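Side-chain contacts in troponin C (Chlamys nipponensis akazara, PDB 3TZ1), which acts as the calcium-binding subunit of troponin, probably relieving inhibition of actin filaments in striated muscle when calcium binds, and is represented here by its C-terminal EF-hand domain: residues 60-63 and 64-68; 4-7 and 8-12. All coordinates share one frame; numbering follows the deposited sequence.

Interaction 1 (60-63 and 64-68); sequences VDYE and EFKCL. With CA (calcium ion), chain C.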
loop_
_atom_site.group_PDB
_atom_site.type_symbol
_atom_site.label_atom_id
_atom_site.label_comp_id
_atom_site.label_asym_id
_atom_site.label_seq_id
_atom_site.Cartn_x
_atom_site.Cartn_y
_atom_site.Cartn_z
ATOM N N VAL A 60 6.210 -3.203 -5.250
ATOM C CA VAL A 60 4.919 -2.799 -5.792
ATOM C C VAL A 60 5.155 -1.785 -6.898
ATOM O O VAL A 60 5.600 -0.673 -6.624
ATOM C CB VAL A 60 4.029 -2.176 -4.690
ATOM C CG1 VAL A 60 2.703 -1.710 -5.272
ATOM C CG2 VAL A 60 3.785 -3.186 -3.567
ATOM N N ASP A 61 4.887 -2.153 -8.150
ATOM C CA ASP A 61 5.068 -1.174 -9.225
ATOM C C ASP A 61 3.840 -0.265 -9.321
ATOM O O ASP A 61 2.854 -0.473 -8.610
ATOM C CB ASP A 61 5.431 -1.844 -10.569
ATOM C CG ASP A 61 4.386 -2.839 -11.044
ATOM O OD1 ASP A 61 3.191 -2.480 -11.098
ATOM O OD2 ASP A 61 4.765 -3.985 -11.374
ATOM N N TYR A 62 3.888 0.751 -10.177
ATOM C CA TYR A 62 2.808 1.740 -10.177
ATOM C C TYR A 62 1.484 1.137 -10.635
ATOM O O TYR A 62 0.416 1.510 -10.150
ATOM C CB TYR A 62 3.156 2.969 -11.024
ATOM C CG TYR A 62 2.061 4.016 -11.023
ATOM C CD1 TYR A 62 1.264 4.216 -12.145
ATOM C CD2 TYR A 62 1.820 4.796 -9.902
ATOM C CE1 TYR A 62 0.259 5.169 -12.149
ATOM C CE2 TYR A 62 0.812 5.748 -9.893
ATOM C CZ TYR A 62 0.043 5.933 -11.023
ATOM O OH TYR A 62 -0.958 6.878 -11.020
ATOM N N GLU A 63 1.554 0.191 -11.562
ATOM C CA GLU A 63 0.339 -0.452 -12.035
ATOM C C GLU A 63 -0.322 -1.250 -10.915
ATOM O O GLU A 63 -1.542 -1.232 -10.765
ATOM C CB GLU A 63 0.632 -1.344 -13.239
ATOM C CG GLU A 63 -0.597 -1.974 -13.839
ATOM C CD GLU A 63 -0.270 -2.834 -15.039
ATOM O OE1 GLU A 63 0.102 -2.269 -16.091
ATOM O OE2 GLU A 63 -0.374 -4.074 -14.925
ATOM N N GLU A 64 0.484 -1.945 -10.122
ATOM C CA GLU A 64 -0.043 -2.693 -8.983
ATOM C C GLU A 64 -0.632 -1.737 -7.962
ATOM O O GLU A 64 -1.675 -1.997 -7.360
ATOM C CB GLU A 64 1.053 -3.537 -8.336
ATOM C CG GLU A 64 1.553 -4.657 -9.215
ATOM C CD GLU A 64 2.719 -5.369 -8.604
ATOM O OE1 GLU A 64 3.549 -4.691 -7.953
ATOM O OE2 GLU A 64 2.792 -6.606 -8.743
ATOM N N PHE A 65 0.047 -0.616 -7.775
ATOM C CA PHE A 65 -0.389 0.375 -6.809
ATOM C C PHE A 65 -1.741 0.946 -7.240
ATOM O O PHE A 65 -2.653 1.091 -6.428
ATOM C CB PHE A 65 0.662 1.479 -6.701
ATOM C CG PHE A 65 0.426 2.433 -5.569
ATOM C CD1 PHE A 65 0.410 1.984 -4.263
ATOM C CD2 PHE A 65 0.240 3.794 -5.817
ATOM C CE1 PHE A 65 0.199 2.879 -3.206
ATOM C CE2 PHE A 65 0.023 4.685 -4.774
ATOM C CZ PHE A 65 0.011 4.225 -3.467
ATOM N N LYS A 66 -1.872 1.242 -8.531
ATOM C CA LYS A 66 -3.101 1.821 -9.060
ATOM C C LYS A 66 -4.264 0.846 -8.953
ATOM O O LYS A 66 -5.384 1.225 -8.594
ATOM C CB LYS A 66 -2.902 2.270 -10.513
ATOM C CG LYS A 66 -4.117 2.941 -11.110
ATOM C CD LYS A 66 -3.811 3.593 -12.448
ATOM C CE LYS A 66 -5.039 4.332 -12.964
ATOM N NZ LYS A 66 -4.797 5.001 -14.273
ATOM N N CYS A 67 -3.988 -0.415 -9.259
ATOM C CA CYS A 67 -4.994 -1.468 -9.168
ATOM C C CYS A 67 -5.584 -1.527 -7.767
ATOM O O CYS A 67 -6.794 -1.645 -7.600
ATOM C CB CYS A 67 -4.387 -2.822 -9.531
ATOM S SG CYS A 67 -4.190 -3.090 -11.310
ATOM N N LEU A 68 -4.721 -1.452 -6.759
ATOM C CA LEU A 68 -5.184 -1.493 -5.377
ATOM C C LEU A 68 -5.981 -0.244 -5.054
ATOM O O LEU A 68 -7.108 -0.307 -4.552
ATOM C CB LEU A 68 -4.006 -1.603 -4.408
ATOM C CG LEU A 68 -4.356 -1.333 -2.934
ATOM C CD1 LEU A 68 -5.350 -2.383 -2.404
ATOM C CD2 LEU A 68 -3.105 -1.312 -2.083
HETATM CA CA CA C . 5.209 -6.668 -7.836
HETATM O O HOH W 1 6.134 -5.532 -10.019
#

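Interaction 2 (4-7 and 8-12); sequences LDER and ELKEA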
loop_
_atom_site.group_PDB
_atom_site.type_symbol
_atom_site.label_atom_id
_atom_site.label_comp_id
_atom_site.label_asym_id
_atom_site.label_seq_id
_atom_site.Cartn_x
_atom_site.Cartn_y
_atom_site.Cartn_z
ATOM N N LEU A 4 -10.046 8.027 -6.220
ATOM C CA LEU A 4 -8.759 8.651 -5.941
ATOM C C LEU A 4 -8.262 9.439 -7.155
ATOM O O LEU A 4 -8.141 8.895 -8.252
ATOM C CB LEU A 4 -7.725 7.590 -5.549
ATOM C CG LEU A 4 -6.834 7.853 -4.332
ATOM C CD1 LEU A 4 -5.749 6.807 -4.249
ATOM C CD2 LEU A 4 -6.216 9.238 -4.393
ATOM N N ASP A 5 -7.991 10.724 -6.950
ATOM C CA ASP A 5 -7.336 11.556 -7.950
ATOM C C ASP A 5 -6.005 10.910 -8.327
ATOM O O ASP A 5 -5.245 10.504 -7.447
ATOM C CB ASP A 5 -7.082 12.952 -7.369
ATOM C CG ASP A 5 -6.815 13.993 -8.440
ATOM O OD1 ASP A 5 -5.802 13.860 -9.159
ATOM O OD2 ASP A 5 -7.613 14.949 -8.554
ATOM N N GLU A 6 -5.719 10.807 -9.625
ATOM C CA GLU A 6 -4.464 10.186 -10.058
ATOM C C GLU A 6 -3.249 11.023 -9.666
ATOM O O GLU A 6 -2.157 10.493 -9.477
ATOM C CB GLU A 6 -4.454 9.902 -11.562
ATOM C CG GLU A 6 -3.202 9.166 -12.023
ATOM C CD GLU A 6 -3.492 7.984 -12.939
ATOM O OE1 GLU A 6 -4.679 7.728 -13.246
ATOM O OE2 GLU A 6 -2.523 7.309 -13.351
ATOM N N ARG A 7 -3.443 12.332 -9.551
ATOM C CA ARG A 7 -2.377 13.211 -9.071
ATOM C C ARG A 7 -1.978 12.827 -7.663
ATOM O O ARG A 7 -0.795 12.816 -7.308
ATOM C CB ARG A 7 -2.833 14.668 -9.072
ATOM C CG ARG A 7 -2.473 15.431 -10.321
ATOM C CD ARG A 7 -3.013 16.847 -10.227
ATOM N NE ARG A 7 -4.441 16.840 -9.922
ATOM C CZ ARG A 7 -5.175 17.933 -9.740
ATOM N NH1 ARG A 7 -4.616 19.134 -9.829
ATOM N NH2 ARG A 7 -6.471 17.821 -9.469
ATOM N N GLU A 8 -2.982 12.535 -6.847
ATOM C CA GLU A 8 -2.759 12.159 -5.463
ATOM C C GLU A 8 -2.092 10.790 -5.399
ATOM O O GLU A 8 -1.194 10.559 -4.591
ATOM C CB GLU A 8 -4.093 12.125 -4.725
ATOM C CG GLU A 8 -3.990 12.445 -3.266
ATOM C CD GLU A 8 -5.337 12.428 -2.593
ATOM O OE1 GLU A 8 -6.348 12.686 -3.282
ATOM O OE2 GLU A 8 -5.381 12.141 -1.383
ATOM N N LEU A 9 -2.550 9.884 -6.258
ATOM C CA LEU A 9 -1.974 8.547 -6.364
ATOM C C LEU A 9 -0.499 8.608 -6.737
ATOM O O LEU A 9 0.333 7.922 -6.141
ATOM C CB LEU A 9 -2.723 7.725 -7.421
ATOM C CG LEU A 9 -2.287 6.263 -7.508
ATOM C CD1 LEU A 9 -2.821 5.507 -6.307
ATOM C CD2 LEU A 9 -2.765 5.617 -8.810
ATOM N N LYS A 10 -0.176 9.434 -7.728
ATOM C CA LYS A 10 1.204 9.577 -8.167
ATOM C C LYS A 10 2.069 10.187 -7.067
ATOM O O LYS A 10 3.210 9.778 -6.872
ATOM C CB LYS A 10 1.284 10.408 -9.454
ATOM C CG LYS A 10 0.747 9.668 -10.667
ATOM C CD LYS A 10 0.981 10.442 -11.948
ATOM C CE LYS A 10 0.430 9.682 -13.146
ATOM N NZ LYS A 10 0.639 10.411 -14.428
ATOM N N GLU A 11 1.520 11.149 -6.333
ATOM C CA GLU A 11 2.256 11.754 -5.226
ATOM C C GLU A 11 2.523 10.736 -4.116
ATOM O O GLU A 11 3.620 10.685 -3.562
ATOM C CB GLU A 11 1.508 12.973 -4.671
ATOM C CG GLU A 11 2.198 13.645 -3.478
ATOM C CD GLU A 11 3.481 14.379 -3.869
ATOM O OE1 GLU A 11 3.715 14.583 -5.079
ATOM O OE2 GLU A 11 4.252 14.757 -2.963
ATOM N N ALA A 12 1.514 9.932 -3.782
ATOM C CA ALA A 12 1.674 8.871 -2.789
ATOM C C ALA A 12 2.751 7.875 -3.207
ATOM O O ALA A 12 3.599 7.485 -2.401
ATOM C CB ALA A 12 0.349 8.142 -2.573
#

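Interaction 1 (60-63 and 64-68)
D61 and E64 meet because of their first torsions. D61 holds CG between its backbone N and carbonyl carbon (chi1 59°), which swings the carboxylate over the start of helix 62-70. E64 keeps CG beside its own backbone N (chi1 -67°) and then runs extended, back toward D61 and the calcium ion. The two residues form a capping box at the end of an EF-hand calcium-binding loop. E64 N donates to D61 OD1 at 2.9 Å, nearly along the C-O axis. In return, D61 N donates to E64 OE1, also at 2.9 Å. That donor comes from the anti side of OE1, somewhat out of the carboxylate plane. The two side chains cross at about a right angle, with their carboxylates stacked and the planes 26° apart.

E64 binds calcium through both oxygens, OE1 and OE2, each 2.6 Å from the ion. OE1 is thus gripped by the metal and by a backbone N-H, which should fix the rotation of the carboxylate. OE2 also accepts from T54 N. D53, D55, S57 and T59 complete the protein ligands. The nearby calcium and backbone donor probably favour the charged form of E64.

V60 lies on the buried side. Its CG1 sits 3.9 Å from E64 CB and also touches F65 CB. Farther along the helix, the Y62 ring lies near K66 CD, well along the K66 chain, and the polar ends of both reach E6 on helix 6-16. F65 and L68 pack on the bound peptide. D61 has a second link to the metal: water 1, itself a calcium ligand, donates to D61 OD2 at 2.5 Å.

Interaction 2 (4-7 and 8-12)
L4 lays its two methyl branches on the first turn of helix 6-16. CD2 rests 3.6 Å from E8 CB, and the two side chains cross at about a right angle. CD1 meets L9 CD1 at 3.8 Å. E8 points CG away from its backbone N (chi1 -150°) and stays extended, bringing OE1 alongside L4 CD2.

D5 turns its carboxylate back over the helix start (chi1 -162°). D5 OD1 accepts from R7 N at 2.8 Å through its anti lone pair. The R7 chain bends at chi3 (-53°), which folds its guanidinium onto the same carboxylate. R7 NH2 forms a salt bridge with D5 OD2 at 3.2 Å, and R7 NE adds a weak bond to OD1 in the guanidinium plane. OD1 therefore takes two donors from one residue.

E6 and K10 sit one turn apart. E6 OE2 lies 3.8 Å from K10 CE, but the E6 carboxylate is held by Y62 and K66 of helix 62-70. D5 O accepts from L9 N at 3.0 Å, the first backbone bond of the helix. Placed just before the helix, with its side chain accepting from R7 N, D5 is the N-cap of the first helix of an EF-hand domain pair.

How the interactions relate
Both interactions are helix starts with an aspartate N-cap, one on helix 62-70 and one on helix 6-16. Interaction 1 is partly buried and borders the calcium site. Interaction 2 is a surface contact, farther from the centre of the chain. Their chemistry follows their place. In 60-68 the capping aspartate and a metal-binding glutamate each accept from the other's backbone N-H. In 4-12 the capping carboxylate pairs with an arginine, without metal. The two contacts touch directly. Y62 OH lies 2.8 Å from E6 OE2, probably hydrogen-bonded, and K66 NZ forms a salt bridge with E6 OE1. L9 packs against Y62 and F65, so the two helix starts are joined by polar and apolar contacts.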